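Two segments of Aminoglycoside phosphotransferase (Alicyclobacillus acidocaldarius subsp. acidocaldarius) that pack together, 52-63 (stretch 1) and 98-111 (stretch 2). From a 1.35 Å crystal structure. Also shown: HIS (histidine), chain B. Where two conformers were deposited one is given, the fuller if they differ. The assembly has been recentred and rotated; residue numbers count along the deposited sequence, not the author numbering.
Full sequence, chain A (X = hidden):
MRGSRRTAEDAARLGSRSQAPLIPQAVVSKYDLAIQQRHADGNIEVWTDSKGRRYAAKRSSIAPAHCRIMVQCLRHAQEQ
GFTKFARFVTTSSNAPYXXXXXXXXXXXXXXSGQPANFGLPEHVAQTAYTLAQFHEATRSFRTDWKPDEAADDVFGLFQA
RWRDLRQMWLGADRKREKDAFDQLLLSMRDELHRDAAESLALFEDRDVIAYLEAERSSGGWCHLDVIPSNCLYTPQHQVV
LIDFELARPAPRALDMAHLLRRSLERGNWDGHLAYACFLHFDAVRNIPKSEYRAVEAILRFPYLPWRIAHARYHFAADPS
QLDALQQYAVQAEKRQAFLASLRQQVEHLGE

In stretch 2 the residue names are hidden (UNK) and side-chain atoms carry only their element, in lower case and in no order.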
ATOM      1  N   GLY A  52     -17.865  26.134   6.704  1.00 11.69           N
ATOM      2  CA  GLY A  52     -17.475  25.224   5.644  1.00 13.02           C
ATOM      3  C   GLY A  52     -16.155  24.517   5.893  1.00 12.55           C
ATOM      4  O   GLY A  52     -15.669  23.861   5.000  1.00 12.86           O
ATOM      5  N   ARG A  53     -15.575  24.688   7.077  1.00 11.18           N
ATOM      6  CA  ARG A  53     -14.369  23.932   7.408  1.00 10.57           C
ATOM      7  C   ARG A  53     -14.735  22.477   7.540  1.00 11.47           C
ATOM      8  O   ARG A  53     -15.738  22.148   8.169  1.00 10.69           O
ATOM      9  CB  ARG A  53     -13.745  24.435   8.691  1.00 12.83           C
ATOM     10  CG  ARG A  53     -12.443  23.716   8.971  1.00 17.42           C
ATOM     11  CD  ARG A  53     -11.570  24.448   9.946  1.00 21.17           C
ATOM     12  NE  ARG A  53     -10.259  23.786   9.947  1.00 26.43           N
ATOM     13  CZ  ARG A  53      -9.113  24.355  10.283  1.00 26.47           C
ATOM     14  NH1 ARG A  53      -9.074  25.622  10.679  1.00 28.96           N
ATOM     15  NH2 ARG A  53      -7.992  23.644  10.218  1.00 31.39           N
ATOM     16  N   ARG A  54     -13.906  21.618   6.937  0.50 11.97           N
ATOM     17  CA  ARG A  54     -14.168  20.188   6.821  0.50 10.29           C
ATOM     18  C   ARG A  54     -13.265  19.362   7.753  0.50  9.86           C
ATOM     19  O   ARG A  54     -12.126  19.743   8.019  0.50 10.21           O
ATOM     20  CB  ARG A  54     -13.943  19.734   5.373  0.50 11.84           C
ATOM     21  CG  ARG A  54     -14.901  20.323   4.338  0.50 12.70           C
ATOM     22  CD  ARG A  54     -14.812  19.659   2.964  0.50 15.61           C
ATOM     23  NE  ARG A  54     -16.140  19.582   2.344  0.50 20.32           N
ATOM     24  CZ  ARG A  54     -16.528  18.697   1.425  0.50 20.48           C
ATOM     25  NH1 ARG A  54     -15.686  17.775   0.945  0.50 19.95           N
ATOM     26  NH2 ARG A  54     -17.781  18.733   0.988  0.50 19.55           N
ATOM     27  N   TYR A  55     -13.810  18.246   8.220  1.00  9.03           N
ATOM     28  CA  TYR A  55     -13.090  17.234   8.977  1.00  8.71           C
ATOM     29  C   TYR A  55     -13.445  15.884   8.378  1.00 10.96           C
ATOM     30  O   TYR A  55     -14.556  15.689   7.903  1.00 11.54           O
ATOM     31  CB  TYR A  55     -13.481  17.280  10.446  1.00  9.45           C
ATOM     32  CG  TYR A  55     -13.269  18.620  11.057  1.00 11.86           C
ATOM     33  CD1 TYR A  55     -14.259  19.610  10.969  1.00 14.45           C
ATOM     34  CD2 TYR A  55     -12.097  18.918  11.703  1.00 13.03           C
ATOM     35  CE1 TYR A  55     -14.049  20.847  11.502  1.00 16.24           C
ATOM     36  CE2 TYR A  55     -11.881  20.160  12.247  1.00 15.42           C
ATOM     37  CZ  TYR A  55     -12.868  21.127  12.144  1.00 16.94           C
ATOM     38  OH  TYR A  55     -12.660  22.345  12.710  1.00 24.07           O
ATOM     39  N   ALA A  56     -12.470  14.961   8.417  1.00 10.40           N
ATOM     40  CA  ALA A  56     -12.665  13.586   7.983  1.00 10.53           C
ATOM     41  C   ALA A  56     -12.844  12.702   9.216  1.00 10.49           C
ATOM     42  O   ALA A  56     -11.931  12.635  10.051  1.00 10.79           O
ATOM     43  CB  ALA A  56     -11.437  13.121   7.212  1.00 11.91           C
ATOM     44  N   ALA A  57     -13.975  12.026   9.325  1.00  9.36           N
ATOM     45  CA  ALA A  57     -14.249  11.129  10.440  1.00 10.27           C
ATOM     46  C   ALA A  57     -14.225   9.694   9.920  1.00  9.98           C
ATOM     47  O   ALA A  57     -14.845   9.369   8.920  1.00 13.26           O
ATOM     48  CB  ALA A  57     -15.593  11.471  11.040  1.00 11.87           C
ATOM     49  N   LYS A  58     -13.467   8.851  10.609  1.00 10.31           N
ATOM     50  CA  LYS A  58     -13.282   7.470  10.210  1.00 10.35           C
ATOM     51  C   LYS A  58     -13.888   6.528  11.248  1.00  9.64           C
ATOM     52  O   LYS A  58     -13.569   6.637  12.435  1.00 10.61           O
ATOM     53  CB  LYS A  58     -11.789   7.176  10.086  1.00 10.55           C
ATOM     54  CG  LYS A  58     -11.459   5.720   9.707  1.00 12.52           C
ATOM     55  CD  LYS A  58     -11.921   5.354   8.303  1.00 14.35           C
ATOM     56  CE  LYS A  58     -11.626   3.902   7.930  1.00 19.25           C
ATOM     57  NZ  LYS A  58     -10.171   3.689   7.751  1.00 21.64           N
ATOM     58  N   ARG A  59     -14.757   5.643  10.774  1.00 10.64           N
ATOM     59  CA  ARG A  59     -15.228   4.508  11.527  1.00 10.71           C
ATOM     60  C   ARG A  59     -14.233   3.373  11.272  1.00 13.00           C
ATOM     61  O   ARG A  59     -14.021   2.960  10.118  1.00 13.65           O
ATOM     62  CB  ARG A  59     -16.601   4.084  11.052  1.00 11.31           C
ATOM     63  CG  ARG A  59     -17.147   2.877  11.783  1.00 13.33           C
ATOM     64  CD  ARG A  59     -18.468   2.401  11.216  1.00 14.70           C
ATOM     65  NE  ARG A  59     -19.604   3.222  11.651  1.00 17.05           N
ATOM     66  CZ  ARG A  59     -20.365   4.001  10.884  1.00 17.58           C
ATOM     67  NH1 ARG A  59     -20.132   4.178   9.589  1.00 19.09           N
ATOM     68  NH2 ARG A  59     -21.390   4.620  11.450  1.00 19.92           N
ATOM     69  N   SER A  60     -13.618   2.889  12.344  0.50 12.31           N
ATOM     70  CA  SER A  60     -12.586   1.867  12.247  0.50 12.35           C
ATOM     71  C   SER A  60     -12.908   0.701  13.179  0.50 11.32           C
ATOM     72  O   SER A  60     -13.726   0.822  14.093  0.50 12.16           O
ATOM     73  CB  SER A  60     -11.219   2.478  12.590  0.50 10.30           C
ATOM     74  OG  SER A  60     -10.166   1.522  12.501  0.50 11.43           O
ATOM     75  N   SER A  61     -12.282  -0.442  12.919  1.00 12.20           N
ATOM     76  CA  SER A  61     -12.321  -1.561  13.838  1.00 13.21           C
ATOM     77  C   SER A  61     -10.990  -1.740  14.574  1.00 12.88           C
ATOM     78  O   SER A  61     -10.844  -2.701  15.318  1.00 15.65           O
ATOM     79  CB  SER A  61     -12.774  -2.826  13.109  1.00 17.24           C
ATOM     80  OG  SER A  61     -14.180  -2.759  12.865  1.00 23.19           O
ATOM     81  N   ILE A  62     -10.061  -0.796  14.450  1.00 11.43           N
ATOM     82  CA  ILE A  62      -8.815  -0.910  15.212  1.00 11.57           C
ATOM     83  C   ILE A  62      -9.089  -0.804  16.700  1.00 12.54           C
ATOM     84  O   ILE A  62     -10.031  -0.150  17.150  1.00 13.34           O
ATOM     85  CB  ILE A  62      -7.710   0.100  14.822  1.00 14.52           C
ATOM     86  CG1 ILE A  62      -8.090   1.548  15.146  1.00 15.31           C
ATOM     87  CG2 ILE A  62      -7.313  -0.071  13.372  1.00 16.72           C
ATOM     88  CD1 ILE A  62      -6.922   2.488  14.907  1.00 16.86           C
ATOM     89  N   ALA A  63      -8.279  -1.494  17.488  1.00 12.45           N
ATOM     90  CA  ALA A  63      -8.377  -1.403  18.931  1.00 12.36           C
ATOM     91  C   ALA A  63      -7.988  -0.015  19.431  1.00 12.01           C
ATOM     92  O   ALA A  63      -7.111   0.638  18.850  1.00 12.96           O
ATOM     93  CB  ALA A  63      -7.484  -2.453  19.555  1.00 14.54           C
ATOM     94  N   UNK A  98     -13.168   8.083  19.771  1.00  8.85           N
ATOM     95  CA  UNK A  98     -14.384   7.752  20.499  1.00  9.97           C
ATOM     96  C   UNK A  98     -14.642   6.264  20.245  1.00  9.68           C
ATOM     97  O   UNK A  98     -14.650   5.834  19.103  1.00 10.56           O
ATOM     98  c   UNK A  98     -16.879   8.150  20.750  1.00 10.85           C
ATOM     99  c   UNK A  98     -15.376  10.046  20.251  1.00 10.22           C
ATOM    100  c   UNK A  98     -15.615   8.574  20.032  1.00 10.40           C
ATOM    101  N   UNK A  99     -14.912   5.532  21.308  1.00  9.94           N
ATOM    102  CA  UNK A  99     -15.263   4.124  21.198  1.00 11.43           C
ATOM    103  C   UNK A  99     -16.772   4.036  21.434  1.00 10.01           C
ATOM    104  O   UNK A  99     -17.250   4.452  22.487  1.00 13.68           O
ATOM    105  c   UNK A  99     -14.501   3.314  22.247  1.00 14.23           C
ATOM    106  c   UNK A  99     -14.041  -1.049  20.091  1.00 17.17           C
ATOM    107  c   UNK A  99     -14.029   1.190  21.063  1.00 16.18           C
ATOM    108  n   UNK A  99     -13.454  -0.616  18.983  1.00 14.13           N
ATOM    109  c   UNK A  99     -14.750   1.835  22.228  1.00 15.86           C
ATOM    110  n   UNK A  99     -14.345  -2.330  20.241  1.00 19.97           N
ATOM    111  n   UNK A  99     -14.302  -0.219  21.077  1.00 17.92           N
ATOM    112  N   UNK A 100     -17.501   3.491  20.475  1.00 10.89           N
ATOM    113  CA  UNK A 100     -18.964   3.387  20.606  1.00 10.93           C
ATOM    114  C   UNK A 100     -19.489   2.285  19.690  1.00 11.19           C
ATOM    115  O   UNK A 100     -19.104   2.202  18.516  1.00 11.48           O
ATOM    116  c   UNK A 100     -22.945   4.839  21.654  1.00 17.37           C
ATOM    117  c   UNK A 100     -22.116   4.985  19.632  1.00 18.43           C
ATOM    118  c   UNK A 100     -19.610   4.725  20.243  1.00 12.06           C
ATOM    119  n   UNK A 100     -21.634   4.714  21.745  1.00 13.92           N
ATOM    120  n   UNK A 100     -23.263   4.998  20.382  1.00 20.36           N
ATOM    121  c   UNK A 100     -21.084   4.788  20.486  1.00 14.82           C
ATOM    122  N   UNK A 101     -20.362   1.447  20.229  1.00 12.51           N
ATOM    123  CA  UNK A 101     -21.022   0.434  19.427  1.00 14.66           C
ATOM    124  C   UNK A 101     -20.051  -0.508  18.716  1.00 12.45           C
ATOM    125  O   UNK A 101     -20.305  -0.913  17.590  1.00 14.02           O
ATOM    126  N   UNK A 102     -18.938  -0.853  19.389  1.00 12.52           N
ATOM    127  CA  UNK A 102     -17.900  -1.745  18.869  1.00 13.34           C
ATOM    128  C   UNK A 102     -17.050  -1.175  17.755  1.00 11.39           C
ATOM    129  O   UNK A 102     -16.305  -1.903  17.136  1.00 16.30           O
ATOM    130  c   UNK A 102     -18.478  -3.099  18.426  1.00 14.08           C
ATOM    131  o   UNK A 102     -17.298  -4.918  17.369  1.00 16.87           O
ATOM    132  o   UNK A 102     -16.686  -4.267  19.414  1.00 26.98           O
ATOM    133  c   UNK A 102     -17.415  -4.199  18.402  1.00 16.56           C
ATOM    134  N   UNK A 103     -17.136   0.131  17.532  1.00 11.80           N
ATOM    135  CA  UNK A 103     -16.255   0.810  16.578  1.00 11.50           C
ATOM    136  C   UNK A 103     -15.379   1.848  17.275  1.00  9.43           C
ATOM    137  O   UNK A 103     -15.767   2.411  18.292  1.00 10.55           O
ATOM    138  c   UNK A 103     -17.126  -0.212  13.689  1.00 13.21           C
ATOM    139  c   UNK A 103     -19.888  -0.180  13.660  1.00 14.12           C
ATOM    140  c   UNK A 103     -19.193   0.612  14.543  1.00 13.67           C
ATOM    141  c   UNK A 103     -19.208  -1.011  12.795  1.00 15.34           C
ATOM    142  c   UNK A 103     -17.812   0.630  14.560  1.00 12.97           C
ATOM    143  c   UNK A 103     -17.816  -1.024  12.813  1.00 15.72           C
ATOM    144  c   UNK A 103     -17.068   1.540  15.502  1.00 11.56           C
ATOM    145  N   UNK A 104     -14.207   2.087  16.696  1.00  9.91           N
ATOM    146  CA  UNK A 104     -13.312   3.137  17.130  1.00 10.08           C
ATOM    147  C   UNK A 104     -13.393   4.237  16.076  1.00 10.84           C
ATOM    148  O   UNK A 104     -13.079   4.019  14.924  1.00 12.39           O
ATOM    149  o   UNK A 104     -11.814   1.536  18.181  1.00 12.61           O
ATOM    150  c   UNK A 104     -10.876   3.714  17.642  1.00 12.11           C
ATOM    151  c   UNK A 104     -11.854   2.615  17.236  1.00 11.13           C
ATOM    152  N   UNK A 105     -13.847   5.414  16.482  1.00  9.96           N
ATOM    153  CA  UNK A 105     -13.942   6.567  15.599  1.00 10.09           C
ATOM    154  C   UNK A 105     -12.798   7.518  15.866  1.00  8.62           C
ATOM    155  O   UNK A 105     -12.492   7.809  17.018  1.00  9.55           O
ATOM    156  c   UNK A 105     -18.707   4.906  14.899  1.00 11.16           C
ATOM    157  c   UNK A 105     -16.491   6.467  15.526  1.00  9.58           C
ATOM    158  c   UNK A 105     -18.230   4.937  16.188  1.00 10.14           C
ATOM    159  c   UNK A 105     -18.112   5.687  13.918  1.00 12.62           C
ATOM    160  c   UNK A 105     -16.993   6.427  14.227  1.00 10.57           C
ATOM    161  c   UNK A 105     -15.267   7.289  15.855  1.00 10.62           C
ATOM    162  c   UNK A 105     -17.123   5.709  16.497  1.00 10.53           C
ATOM    163  o   UNK A 105     -19.842   4.193  14.588  1.00 12.83           O
ATOM    164  N   UNK A 106     -12.214   8.041  14.797  1.00  9.84           N
ATOM    165  CA  UNK A 106     -11.243   9.121  14.947  1.00  9.59           C
ATOM    166  C   UNK A 106     -11.391  10.113  13.825  1.00  8.75           C
ATOM    167  O   UNK A 106     -11.881   9.770  12.759  1.00  9.67           O
ATOM    168  o   UNK A 106      -7.781   5.884  10.497  1.00 13.13           O
ATOM    169  c   UNK A 106      -9.352   6.453  13.782  1.00 10.33           C
ATOM    170  c   UNK A 106      -8.185   7.879  11.716  1.00 10.03           C
ATOM    171  c   UNK A 106      -8.274   6.510  11.626  1.00 11.08           C
ATOM    172  c   UNK A 106      -8.649   8.517  12.844  1.00 10.37           C
ATOM    173  c   UNK A 106      -8.878   5.800  12.652  1.00 11.08           C
ATOM    174  c   UNK A 106      -9.796   8.572  15.074  1.00  9.64           C
ATOM    175  c   UNK A 106      -9.278   7.841  13.868  1.00 10.42           C
ATOM    176  N   UNK A 107     -10.978  11.344  14.112  1.00  9.06           N
ATOM    177  CA  UNK A 107     -11.256  12.490  13.265  1.00  9.55           C
ATOM    178  C   UNK A 107      -9.938  13.189  12.966  1.00  9.36           C
ATOM    179  O   UNK A 107      -9.097  13.363  13.853  1.00 10.16           O
ATOM    180  c   UNK A 107     -12.468  14.698  13.176  1.00 10.79           C
ATOM    181  c   UNK A 107     -13.554  12.780  14.331  1.00 10.55           C
ATOM    182  c   UNK A 107     -12.223  13.454  13.997  1.00  9.78           C
ATOM    183  N   UNK A 108      -9.797  13.634  11.717  1.00  9.36           N
ATOM    184  CA  UNK A 108      -8.671  14.473  11.322  1.00  9.78           C
ATOM    185  C   UNK A 108      -9.160  15.741  10.638  1.00  9.78           C
ATOM    186  O   UNK A 108     -10.310  15.856  10.157  1.00 11.56           O
ATOM    187  c   UNK A 108      -7.691  13.776  10.360  1.00 11.56           C
ATOM    188  c   UNK A 108      -7.173  12.466  10.927  1.00 12.16           C
ATOM    189  o   UNK A 108      -8.319  13.503   9.113  1.00 14.43           O
ATOM    190  N   UNK A 109      -8.284  16.737  10.636  0.50  9.74           N
ATOM    191  CA  UNK A 109      -8.509  17.926   9.821  0.50 10.28           C
ATOM    192  C   UNK A 109      -8.603  17.429   8.389  0.50 12.13           C
ATOM    193  O   UNK A 109      -7.981  16.420   8.036  0.50 12.66           O
ATOM    194  c   UNK A 109      -8.080  20.408  11.971  0.50 14.32           C
ATOM    195  c   UNK A 109      -7.048  19.437  11.372  0.50 12.47           C
ATOM    196  o   UNK A 109      -8.075  20.578  13.216  0.50 16.50           O
ATOM    197  o   UNK A 109      -8.883  21.021  11.237  0.50 16.98           O
ATOM    198  c   UNK A 109      -7.346  18.931   9.959  0.50 12.40           C
ATOM    199  N   UNK A 110      -9.366  18.122   7.556  1.00 15.21           N
ATOM    200  CA  UNK A 110      -9.442  17.793   6.166  1.00 15.23           C
ATOM    201  C   UNK A 110      -8.200  18.194   5.420  1.00 16.52           C
ATOM    202  O   UNK A 110      -7.651  19.265   5.656  1.00 21.28           O
ATOM    203  c   UNK A 110     -11.675  17.124   2.385  1.00 20.81           C
ATOM    204  c   UNK A 110     -10.842  18.232   4.177  1.00 18.07           C
ATOM    205  c   UNK A 110     -12.844  15.105   3.811  1.00 26.04           C
ATOM    206  c   UNK A 110     -12.210  16.083   4.498  1.00 20.50           C
ATOM    207  c   UNK A 110     -11.589  17.112   3.787  1.00 18.60           C
ATOM    208  n   UNK A 110     -11.016  18.239   1.935  1.00 22.46           N
ATOM    209  c   UNK A 110     -10.563  18.596   5.545  1.00 18.77           C
ATOM    210  c   UNK A 110     -12.326  16.129   1.687  1.00 23.77           C
ATOM    211  c   UNK A 110     -12.918  15.132   2.421  1.00 25.46           C
ATOM    212  c   UNK A 110     -10.524  18.923   3.020  1.00 20.23           C
ATOM    213  N   UNK A 111      -7.764  17.331   4.510  1.00 15.24           N
ATOM    214  CA  UNK A 111      -6.653  17.620   3.627  1.00 16.64           C
ATOM    215  C   UNK A 111      -7.167  17.843   2.220  1.00 16.19           C
ATOM    216  O   UNK A 111      -7.742  16.945   1.615  1.00 16.61           O
ATOM    217  c   UNK A 111      -5.638  16.464   3.605  1.00 17.64           C
ATOM    218  c   UNK A 111      -5.141  16.191   5.010  1.00 19.85           C
ATOM    219  c   UNK A 111      -4.509  16.833   2.665  1.00 16.50           C
TER
HETATM  220  N   HIS B 401      -9.264  15.529   0.213  1.00 46.96           N
HETATM  221  CA  HIS B 401      -9.421  14.087   0.059  1.00 42.08           C
HETATM  222  C   HIS B 401     -10.037  13.794  -1.305  1.00 36.73           C
HETATM  223  O   HIS B 401     -11.194  13.619  -1.449  1.00 48.44           O
HETATM  224  CB  HIS B 401     -10.315  13.494   1.156  1.00 46.47           C
HETATM  225  CG  HIS B 401      -9.719  13.516   2.534  1.00 39.56           C
HETATM  226  ND1 HIS B 401      -9.760  12.419   3.369  1.00 40.71           N
HETATM  227  CD2 HIS B 401      -9.099  14.497   3.234  1.00 36.94           C
HETATM  228  CE1 HIS B 401      -9.182  12.720   4.519  1.00 28.64           C
HETATM  229  NE2 HIS B 401      -8.765  13.972   4.462  1.00 28.08           N
HETATM  230  OXT HIS B 401      -9.323  13.729  -2.313  1.00 52.14           O
HETATM  231  O   HOH W   1      -9.997  21.081   8.974  1.00 17.59           O
HETATM  232  O   HOH W   2      -9.817  22.447  14.158  1.00 28.83           O
HETATM  233  O   HOH W   3     -10.222  10.342  10.267  1.00 12.38           O
HETATM  234  O   HOH W   4     -15.530  -3.362  15.017  1.00 21.49           O
HETATM  235  O   HOH W   5     -12.609  -2.959  17.555  1.00 22.47           O

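Position 98 carries three carbons, one bearing the other two, out of reach of stretch 1: Val98. Position 99 has three carbons, a nitrogen, then a carbon holding two nitrogens, a guanidinium: Arg99. Its NH1 lies 3.9 Å from Ile62 O, and water 5 joins NH1 to Ser61 O. Position 100 has one carbon and a five-membered ring of three carbons and two nitrogens, touching nothing on stretch 1: His100. Position 101 has no side-chain atoms and positive phi (57°), which favours its identity, Gly101. Position 102 has two carbons, the second carrying two oxygens; this is Asp102, whose OD1 forms a salt bridge with Arg99 NH2 at 3.1 Å.

Position 103 ends a type I' turn begun at His100. One carbon leads to a six-carbon ring without oxygen, giving Phe103; Arg59 CD sits 3.6 Å from the ring centroid, exactly on its normal. At position 104 one carbon carries an oxygen and a carbon: Thr104. The oxygen, OG1, donates to Ile62 O at 2.7 Å and accepts from Arg99 NH1 at 2.8 Å.

Position 105 has a six-carbon ring bearing an oxygen, hence Tyr105; its OH accepts from Arg59 NE at 3.1 Å. Position 106 has the same atom set, with Lys58 CB over the ring face, 4.0 Å from the centroid: Tyr106. Position 107 has a carbon carrying two carbons, near Tyr55 and Ala57: Val107, with CG2 4.1 Å from Ala57 CB. Position 108 again has a carbon bearing one oxygen and one carbon, the oxygen 3.7 Å from Ala56 CB: Thr108.

Position 109 has three carbons, the third carrying two oxygens: Glu109. Its OE1 makes a salt bridge with Arg53 NH2 at 3.0 Å, though the hydrogen bond is weak (122°); water 1 also links OE1 to Arg53 NE. Position 110 holds fused five- and six-membered rings with eight carbons and one nitrogen: Trp110. Arg54 CD lies 4.1 Å from the five-membered ring centroid, and the bound histidine covers the opposite face. Position 111, a carbon carrying two carbons, is Val111, beyond side-chain reach of stretch 1; its O accepts from the ligand N at 2.5 Å.

The contact is an antiparallel strand pair, axes 4.7 Å apart at 154°. Reciprocal backbone bonds at Ala56–Thr108, Lys58–Tyr106 and Ser60–Thr104 set the register, the tightest being Lys58 N to Tyr106 O, 2.8 Å at 169°. Arginine methylenes over Phe103 and Trp110 add packing near the two ends, and 1047 Å² is buried in all.

Stretch 2 98-111: VRHGDFTYYVTEWV
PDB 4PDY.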